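Local atomic coordinates of KLLA0F12672p (Kluyveromyces lactis, PDB entry 4M3O), a protein that probably dephosphorylates the C-terminal domain of the largest RNA polymerase II subunit, as a zinc-binding member of the Rtr1/RPAP2 family, here represented by its N-terminal domain. Residues Lys72-Pro77 and Thr109-Lys114; Phe117-Phe122 and Gln150-Val155; Glu6-Val11 and Ala46-Tyr51. All blocks are in the same frame, centred on the assembly; numbering follows the deposited sequence.

Interaction 1. Residues Lys72-Pro77 and Thr109-Lys114; sequences KRCGYP and TEYCTK. With ZN (zinc ion), chain C.
Two cysteines meet at one zinc ion from differently turned side chains: Cys74 sets SG anti to its backbone N (chi1 179°), whereas Cys112 holds SG between its N and carbonyl carbon (chi1 61°). Each sulfur then lies 2.3 Å from the zinc, Cys74 SG and Cys112 SG alike, and Cys79 with His116 completes the four-ligand site. Cys74 SG has further partners. Cys112 N donates a hydrogen bond to Cys74 SG at 3.4 Å, with an N-H...S angle of 159°, and the N of Tyr76 adds a weak one from its own loop. The backbones are also joined directly, by a hydrogen bond of 2.8 Å from Gly75 N to Glu110 O. Beside these bonds stands the ring of Tyr111, whose edge meets Cys74 SG and Tyr76 N: CD2 lies 3.8 Å from Cys74 SG, and CE2 comes to 3.5 Å from Tyr76 N. Gly75 suits this place, because a CB there would collide with Tyr111 CE2 and Glu110 O. The far end of the ring is held through its OH by Ser120 of helix 114-125. An alanine at Tyr111 would probably open a gap beside Cys74 SG and leave Ser120 without this hydroxyl partner. One metal bond and two N-H donors, the one from Tyr76 weak, converge on Cys74 SG, an arrangement expected to spread the negative charge of a zinc-bound thiolate and favour that form.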
# COMPACT_ATOMS: atom_id res chain seq x y z
N LYS A 72 -7.99 -13.06 1.32
CA LYS A 72 -9.31 -12.72 0.82
C LYS A 72 -9.70 -11.24 0.95
O LYS A 72 -10.85 -10.89 1.16
CB LYS A 72 -10.37 -13.65 1.39
CG LYS A 72 -10.05 -15.10 1.03
CD LYS A 72 -11.09 -16.04 1.61
CE LYS A 72 -10.53 -17.45 1.71
NZ LYS A 72 -11.54 -18.26 2.43
N ARG A 73 -8.75 -10.36 0.68
CA ARG A 73 -9.15 -8.91 0.60
C ARG A 73 -8.99 -8.38 -0.81
O ARG A 73 -8.01 -8.75 -1.54
CB ARG A 73 -8.37 -8.13 1.63
CG ARG A 73 -8.95 -8.40 3.03
CD ARG A 73 -7.94 -8.44 4.14
NE ARG A 73 -7.97 -7.20 4.88
CZ ARG A 73 -8.14 -7.05 6.18
NH1 ARG A 73 -8.24 -8.09 7.01
NH2 ARG A 73 -8.15 -5.84 6.67
N CYS A 74 -9.98 -7.60 -1.22
CA CYS A 74 -9.83 -6.76 -2.41
C CYS A 74 -8.43 -6.11 -2.40
O CYS A 74 -7.93 -5.67 -1.34
CB CYS A 74 -10.90 -5.67 -2.48
SG CYS A 74 -10.74 -4.56 -3.95
N GLY A 75 -7.81 -6.12 -3.56
CA GLY A 75 -6.49 -5.58 -3.74
C GLY A 75 -6.33 -4.13 -3.35
O GLY A 75 -5.30 -3.74 -2.80
N TYR A 76 -7.35 -3.35 -3.61
CA TYR A 76 -7.31 -1.89 -3.29
C TYR A 76 -7.38 -1.66 -1.79
O TYR A 76 -8.37 -2.03 -1.17
CB TYR A 76 -8.42 -1.13 -4.03
CG TYR A 76 -8.32 0.39 -4.07
CD1 TYR A 76 -7.14 1.03 -4.46
CD2 TYR A 76 -9.45 1.19 -3.76
CE1 TYR A 76 -7.06 2.39 -4.57
CE2 TYR A 76 -9.40 2.59 -3.85
CZ TYR A 76 -8.20 3.18 -4.22
OH TYR A 76 -8.07 4.53 -4.35
N PRO A 77 -6.28 -1.15 -1.20
CA PRO A 77 -6.10 -1.10 0.26
C PRO A 77 -7.21 -0.35 1.06
O PRO A 77 -7.44 -0.69 2.18
CB PRO A 77 -4.71 -0.43 0.45
CG PRO A 77 -4.03 -0.55 -0.85
CD PRO A 77 -5.07 -0.71 -1.92
N THR A 109 -10.43 -11.38 -10.14
CA THR A 109 -9.73 -12.29 -9.24
C THR A 109 -8.89 -11.52 -8.19
O THR A 109 -8.47 -12.08 -7.19
CB THR A 109 -8.89 -13.31 -10.03
OG1 THR A 109 -7.81 -12.63 -10.66
CG2 THR A 109 -9.77 -14.00 -11.11
N GLU A 110 -8.72 -10.21 -8.41
CA GLU A 110 -7.90 -9.34 -7.57
C GLU A 110 -8.67 -8.18 -6.89
O GLU A 110 -8.25 -7.67 -5.84
CB GLU A 110 -6.78 -8.79 -8.43
CG GLU A 110 -5.84 -9.83 -8.99
CD GLU A 110 -4.74 -9.23 -9.84
OE1 GLU A 110 -4.77 -8.03 -10.19
OE2 GLU A 110 -3.86 -10.00 -10.21
N TYR A 111 -9.82 -7.83 -7.43
CA TYR A 111 -10.62 -6.72 -6.96
C TYR A 111 -12.04 -7.13 -6.82
O TYR A 111 -12.48 -8.03 -7.54
CB TYR A 111 -10.49 -5.55 -7.97
CG TYR A 111 -9.08 -5.14 -8.04
CD1 TYR A 111 -8.25 -5.59 -9.08
CD2 TYR A 111 -8.53 -4.34 -7.04
CE1 TYR A 111 -6.90 -5.24 -9.11
CE2 TYR A 111 -7.18 -3.98 -7.07
CZ TYR A 111 -6.37 -4.43 -8.10
OH TYR A 111 -5.01 -4.10 -8.07
N CYS A 112 -12.79 -6.40 -6.00
CA CYS A 112 -14.23 -6.59 -5.80
C CYS A 112 -15.03 -6.19 -7.04
O CYS A 112 -16.06 -6.81 -7.34
CB CYS A 112 -14.74 -5.78 -4.58
SG CYS A 112 -14.52 -3.98 -4.70
N THR A 113 -14.53 -5.20 -7.79
CA THR A 113 -15.26 -4.53 -8.91
C THR A 113 -14.32 -3.98 -9.97
O THR A 113 -13.10 -3.87 -9.74
CB THR A 113 -16.03 -3.26 -8.41
OG1 THR A 113 -15.12 -2.37 -7.72
CG2 THR A 113 -17.13 -3.66 -7.45
N LYS A 114 -14.85 -3.55 -11.11
CA LYS A 114 -13.97 -2.96 -12.12
C LYS A 114 -13.45 -1.56 -11.66
O LYS A 114 -12.33 -1.10 -12.01
CB LYS A 114 -14.73 -2.83 -13.43
CG LYS A 114 -13.86 -2.46 -14.62
CD LYS A 114 -14.65 -1.53 -15.52
CE LYS A 114 -14.78 -0.14 -14.89
NZ LYS A 114 -15.13 0.87 -15.92
ZN ZN C . -12.68 -3.38 -3.48

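Interaction 2. Residues Phe117-Phe122 and Gln150-Val155; sequences FRCSQF and QLLEEV
Phe122 and Leu152 make the central touch, Leu152 CB sitting over one face of the ring in a CH-pi contact, 4.0 Å from the centroid and displaced from the ring centre. The two side chains cross at about a right angle. At the ring's edge, Phe122 CE1 approaches Gln150 O to 3.2 Å. The same CE1 of Phe122 also touches Gln150 CB, at 3.6 Å. Farther along, Leu152 CG is anti to its backbone N (chi1 175°), and the CD2 branch beyond it rests against the helix at Arg118 and Cys119, 4.0 Å from Cys119 SG. A water joins the backbones between these apolar touches: it donates to Cys119 O at 2.8 Å and accepts from Leu152 N at 2.9 Å, supplying both polar groups with a partner.

Around this first shell, Gln126 NE2 bonds to both Gln150 O and Phe122 O, bracing the end of the contact where the ring lies. On the helix surface, Arg118 NH1 donates to Gln121 OE1 on a carbonyl lone pair at 2.9 Å. Farther along the segment, Glu154 OE2 is hydrogen-bonded to NE2 of the zinc ligand His116. The whole is a mostly irregular segment near the end of this construct, laid against helix 114-125, with Glu154 as a second-shell residue of the zinc-finger site.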
# COMPACT_ATOMS: atom_id res chain seq x y z
N PHE A 117 -10.49 -2.15 -9.50
CA PHE A 117 -9.43 -2.34 -10.50
C PHE A 117 -8.84 -0.98 -11.04
O PHE A 117 -7.66 -0.78 -11.01
CB PHE A 117 -9.93 -3.22 -11.67
CG PHE A 117 -8.95 -3.38 -12.78
CD1 PHE A 117 -7.65 -3.72 -12.54
CD2 PHE A 117 -9.35 -3.19 -14.09
CE1 PHE A 117 -6.74 -3.87 -13.59
CE2 PHE A 117 -8.47 -3.32 -15.13
CZ PHE A 117 -7.18 -3.69 -14.90
N ARG A 118 -9.70 -0.07 -11.50
CA ARG A 118 -9.24 1.21 -12.08
C ARG A 118 -8.61 2.12 -11.01
O ARG A 118 -7.61 2.79 -11.26
CB ARG A 118 -10.42 1.91 -12.82
CG ARG A 118 -10.96 1.16 -14.03
CD ARG A 118 -9.84 0.93 -15.07
NE ARG A 118 -10.34 0.74 -16.43
CZ ARG A 118 -9.62 0.22 -17.44
NH1 ARG A 118 -8.38 -0.24 -17.28
NH2 ARG A 118 -10.14 0.17 -18.65
N CYS A 119 -9.21 2.19 -9.83
CA CYS A 119 -8.66 3.02 -8.76
C CYS A 119 -7.26 2.56 -8.38
O CYS A 119 -6.36 3.36 -8.10
CB CYS A 119 -9.58 2.99 -7.53
SG CYS A 119 -11.20 3.73 -7.73
N SER A 120 -7.10 1.23 -8.38
CA SER A 120 -5.86 0.58 -8.09
C SER A 120 -4.76 0.83 -9.11
O SER A 120 -3.62 1.21 -8.75
CB SER A 120 -6.07 -0.96 -7.88
OG SER A 120 -4.82 -1.50 -7.42
N GLN A 121 -5.08 0.67 -10.38
CA GLN A 121 -4.20 1.08 -11.48
C GLN A 121 -3.81 2.60 -11.45
O GLN A 121 -2.65 2.97 -11.60
CB GLN A 121 -4.99 0.94 -12.79
CG GLN A 121 -5.20 -0.49 -13.21
CD GLN A 121 -5.79 -0.54 -14.62
OE1 GLN A 121 -6.83 0.07 -14.90
NE2 GLN A 121 -5.09 -1.17 -15.52
N PHE A 122 -4.82 3.43 -11.20
CA PHE A 122 -4.65 4.87 -11.13
C PHE A 122 -3.62 5.21 -10.06
O PHE A 122 -2.68 6.00 -10.30
CB PHE A 122 -6.00 5.52 -10.83
CG PHE A 122 -6.01 7.04 -10.90
CD1 PHE A 122 -5.76 7.80 -9.77
CD2 PHE A 122 -6.32 7.73 -12.09
CE1 PHE A 122 -5.83 9.20 -9.81
CE2 PHE A 122 -6.34 9.14 -12.14
CZ PHE A 122 -6.11 9.86 -10.98
N GLN A 150 -2.67 11.37 -6.45
CA GLN A 150 -4.09 11.62 -6.68
C GLN A 150 -4.83 10.28 -6.51
O GLN A 150 -4.33 9.24 -6.97
CB GLN A 150 -4.31 12.02 -8.12
CG GLN A 150 -3.52 13.17 -8.66
CD GLN A 150 -4.08 14.42 -8.08
OE1 GLN A 150 -5.18 14.89 -8.46
NE2 GLN A 150 -3.40 14.86 -7.03
N LEU A 151 -6.02 10.32 -5.94
CA LEU A 151 -6.83 9.11 -5.76
C LEU A 151 -8.09 9.22 -6.64
O LEU A 151 -8.71 10.24 -6.67
CB LEU A 151 -7.29 9.00 -4.31
CG LEU A 151 -6.15 8.76 -3.34
CD1 LEU A 151 -6.71 8.56 -1.95
CD2 LEU A 151 -5.30 7.59 -3.69
N LEU A 152 -8.47 8.19 -7.33
CA LEU A 152 -9.62 8.24 -8.17
C LEU A 152 -10.91 7.98 -7.42
O LEU A 152 -11.02 6.99 -6.76
CB LEU A 152 -9.46 7.20 -9.26
CG LEU A 152 -10.61 6.99 -10.20
CD1 LEU A 152 -10.84 8.24 -11.02
CD2 LEU A 152 -10.34 5.81 -11.08
N GLU A 153 -11.88 8.88 -7.52
CA GLU A 153 -13.19 8.65 -6.93
C GLU A 153 -13.84 7.41 -7.57
O GLU A 153 -13.83 7.24 -8.83
CB GLU A 153 -14.08 9.88 -7.16
CG GLU A 153 -13.60 11.17 -6.46
CD GLU A 153 -12.50 11.93 -7.23
OE1 GLU A 153 -12.13 11.47 -8.34
OE2 GLU A 153 -12.04 13.01 -6.74
N GLU A 154 -14.45 6.56 -6.75
CA GLU A 154 -15.07 5.34 -7.26
C GLU A 154 -16.13 5.63 -8.26
O GLU A 154 -16.22 4.95 -9.31
CB GLU A 154 -15.80 4.55 -6.15
CG GLU A 154 -14.96 3.54 -5.43
CD GLU A 154 -14.56 4.04 -4.06
OE1 GLU A 154 -14.45 5.30 -3.94
OE2 GLU A 154 -14.36 3.19 -3.13
N VAL A 155 -16.93 6.66 -7.97
CA VAL A 155 -17.97 7.04 -8.94
C VAL A 155 -17.42 7.33 -10.36
O VAL A 155 -18.13 7.11 -11.37
CB VAL A 155 -18.93 8.15 -8.39
CG1 VAL A 155 -18.32 9.55 -8.45
CG2 VAL A 155 -20.29 8.09 -9.09
O HOH W 1 -7.00 5.73 -6.72

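Interaction 3. Residues Glu6-Val11 and Ala46-Tyr51; sequences EEIKEV and ARTMKY
The helical segments 6-11 and 46-51 face each other with N-to-C directions 44° apart and axes 11.3 Å apart at closest approach, a spacing bridged by side chains. Ile8 and Tyr51 fill the middle, lying alongside each other and pointing opposite ways. Ile8 CG2 meets the edge of the ring at Tyr51 CE2, 3.9 Å away, while the CD1 branch of Ile8 reaches Thr48 CG2, also at 3.9 Å. Tyr51 CG stands anti to its backbone N (chi1 173°), and the ring beyond it reaches Ile8. Lys9, extended beyond CG, crosses beside the phenol end, its CG 3.7 Å from Tyr51 OH. Leu37 of helix 24-40 and Leu13 extend this apolar layer, touching Ile8 and Tyr51 respectively.

At the exposed border, Glu6 and Arg47 close the interface with a salt bridge. Their carboxylate and guanidinium planes lie nearly coplanar, 15° apart, although the side chains themselves cross at about a right angle. Arg47 NH1 donates to the syn lone pair of Glu6 OE1 at 3.0 Å, and the Arg47 NH2 bond to Glu6 OE2 is weak at 3.3 Å. With one good and one weak bond, the pairing favours the near-coplanar setting. Lys9 NZ, which has a long, weak ion pair with Asp141, stands 6.8 Å from Arg47 NH2. The Glu6 carboxylate would probably offset part of the repulsion between these like charges, so that the ionic border complements the apolar contacts.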
# COMPACT_ATOMS: atom_id res chain seq x y z
N GLU A 6 -1.05 7.95 11.75
CA GLU A 6 -0.64 7.93 13.17
C GLU A 6 -0.19 6.54 13.59
O GLU A 6 0.84 6.34 14.23
CB GLU A 6 -1.82 8.41 14.05
CG GLU A 6 -2.09 9.95 14.03
CD GLU A 6 -2.37 10.57 12.66
OE1 GLU A 6 -3.24 10.06 11.87
OE2 GLU A 6 -1.72 11.61 12.35
N GLU A 7 -1.02 5.58 13.27
CA GLU A 7 -0.72 4.16 13.50
C GLU A 7 0.56 3.66 12.80
O GLU A 7 1.40 2.97 13.40
CB GLU A 7 -1.90 3.38 12.95
CG GLU A 7 -2.45 2.34 13.88
CD GLU A 7 -2.29 0.97 13.33
OE1 GLU A 7 -1.14 0.52 13.21
OE2 GLU A 7 -3.32 0.36 13.02
N ILE A 8 0.70 3.97 11.52
CA ILE A 8 1.92 3.61 10.77
C ILE A 8 3.17 4.15 11.48
O ILE A 8 4.13 3.41 11.68
CB ILE A 8 1.85 4.09 9.33
CG1 ILE A 8 0.76 3.27 8.60
CG2 ILE A 8 3.20 3.93 8.60
CD1 ILE A 8 0.21 3.98 7.39
N LYS A 9 3.11 5.39 11.93
CA LYS A 9 4.27 6.02 12.59
C LYS A 9 4.58 5.28 13.85
O LYS A 9 5.73 5.01 14.15
CB LYS A 9 3.97 7.48 12.87
CG LYS A 9 4.03 8.33 11.62
CD LYS A 9 3.65 9.78 11.90
CE LYS A 9 3.77 10.63 10.64
NZ LYS A 9 3.68 12.07 10.98
N GLU A 10 3.54 4.89 14.57
CA GLU A 10 3.73 4.18 15.82
C GLU A 10 4.18 2.73 15.67
O GLU A 10 5.05 2.28 16.43
CB GLU A 10 2.43 4.24 16.63
CG GLU A 10 2.37 5.39 17.61
CD GLU A 10 3.46 5.27 18.64
OE1 GLU A 10 3.54 4.22 19.30
OE2 GLU A 10 4.24 6.23 18.75
N VAL A 11 3.60 1.99 14.74
CA VAL A 11 3.87 0.52 14.64
C VAL A 11 4.91 0.17 13.56
O VAL A 11 5.34 -0.99 13.48
CB VAL A 11 2.57 -0.31 14.35
CG1 VAL A 11 2.86 -1.80 14.09
CG2 VAL A 11 1.62 -0.22 15.51
N ALA A 46 -8.31 8.67 2.50
CA ALA A 46 -7.49 9.23 1.44
C ALA A 46 -6.13 9.73 1.92
O ALA A 46 -5.10 9.55 1.22
CB ALA A 46 -8.25 10.35 0.74
N ARG A 47 -6.11 10.35 3.09
CA ARG A 47 -4.89 11.03 3.50
C ARG A 47 -3.83 9.98 3.84
O ARG A 47 -2.62 10.19 3.60
CB ARG A 47 -5.15 12.04 4.66
CG ARG A 47 -5.42 11.45 6.03
CD ARG A 47 -5.70 12.52 7.09
NE ARG A 47 -4.52 12.94 7.85
CZ ARG A 47 -3.99 12.28 8.88
NH1 ARG A 47 -4.48 11.11 9.33
NH2 ARG A 47 -2.92 12.79 9.48
N THR A 48 -4.28 8.86 4.39
CA THR A 48 -3.39 7.79 4.73
C THR A 48 -2.83 7.09 3.43
O THR A 48 -1.65 6.80 3.28
CB THR A 48 -4.08 6.81 5.70
OG1 THR A 48 -4.58 7.50 6.86
CG2 THR A 48 -3.07 5.72 6.14
N MET A 49 -3.72 6.90 2.49
CA MET A 49 -3.43 6.31 1.19
C MET A 49 -2.39 7.16 0.47
O MET A 49 -1.38 6.64 -0.09
CB MET A 49 -4.78 6.23 0.50
CG MET A 49 -4.94 5.25 -0.59
SD MET A 49 -4.47 3.55 -0.25
CE MET A 49 -4.46 3.21 -1.99
N LYS A 50 -2.52 8.48 0.56
CA LYS A 50 -1.52 9.38 -0.06
C LYS A 50 -0.18 9.35 0.70
O LYS A 50 0.88 9.44 0.09
CB LYS A 50 -1.97 10.80 -0.12
CG LYS A 50 -3.22 11.05 -0.96
CD LYS A 50 -3.89 12.38 -0.51
CE LYS A 50 -5.19 12.63 -1.26
NZ LYS A 50 -4.96 13.29 -2.58
N TYR A 51 -0.26 9.21 2.02
CA TYR A 51 0.96 9.09 2.83
C TYR A 51 1.77 7.80 2.51
O TYR A 51 2.97 7.82 2.42
CB TYR A 51 0.55 9.12 4.32
CG TYR A 51 1.65 8.85 5.29
CD1 TYR A 51 2.63 9.80 5.54
CD2 TYR A 51 1.71 7.63 5.97
CE1 TYR A 51 3.67 9.54 6.44
CE2 TYR A 51 2.71 7.37 6.90
CZ TYR A 51 3.69 8.33 7.13
OH TYR A 51 4.70 8.01 8.02

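How the interactions relate
The three contacts run from the zinc site to the packing of helices 5-13 and 46-52. Interactions 1 and 2 have centres about 12 Å apart and meet where the 109-114 loop runs into helix 114-125: Tyr111 OH lies 2.7 Å from Ser120 OG, a probable hydrogen bond, and Tyr76 CZ packs 3.6 Å from Cys119 CB. Both border the metal, interaction 1 through two of its four ligands and interaction 2 through Glu154, its nearest side-chain atom about 7 Å from the zinc. Interaction 3 is more remote, about 21 Å from interaction 1 and 19 Å from interaction 2, centre to centre. Helix 46-52 nevertheless reaches both, with Met49 CE 3.7 Å from Tyr76 CE1 and Ala46 CA 3.5 Å from Leu151 CD1.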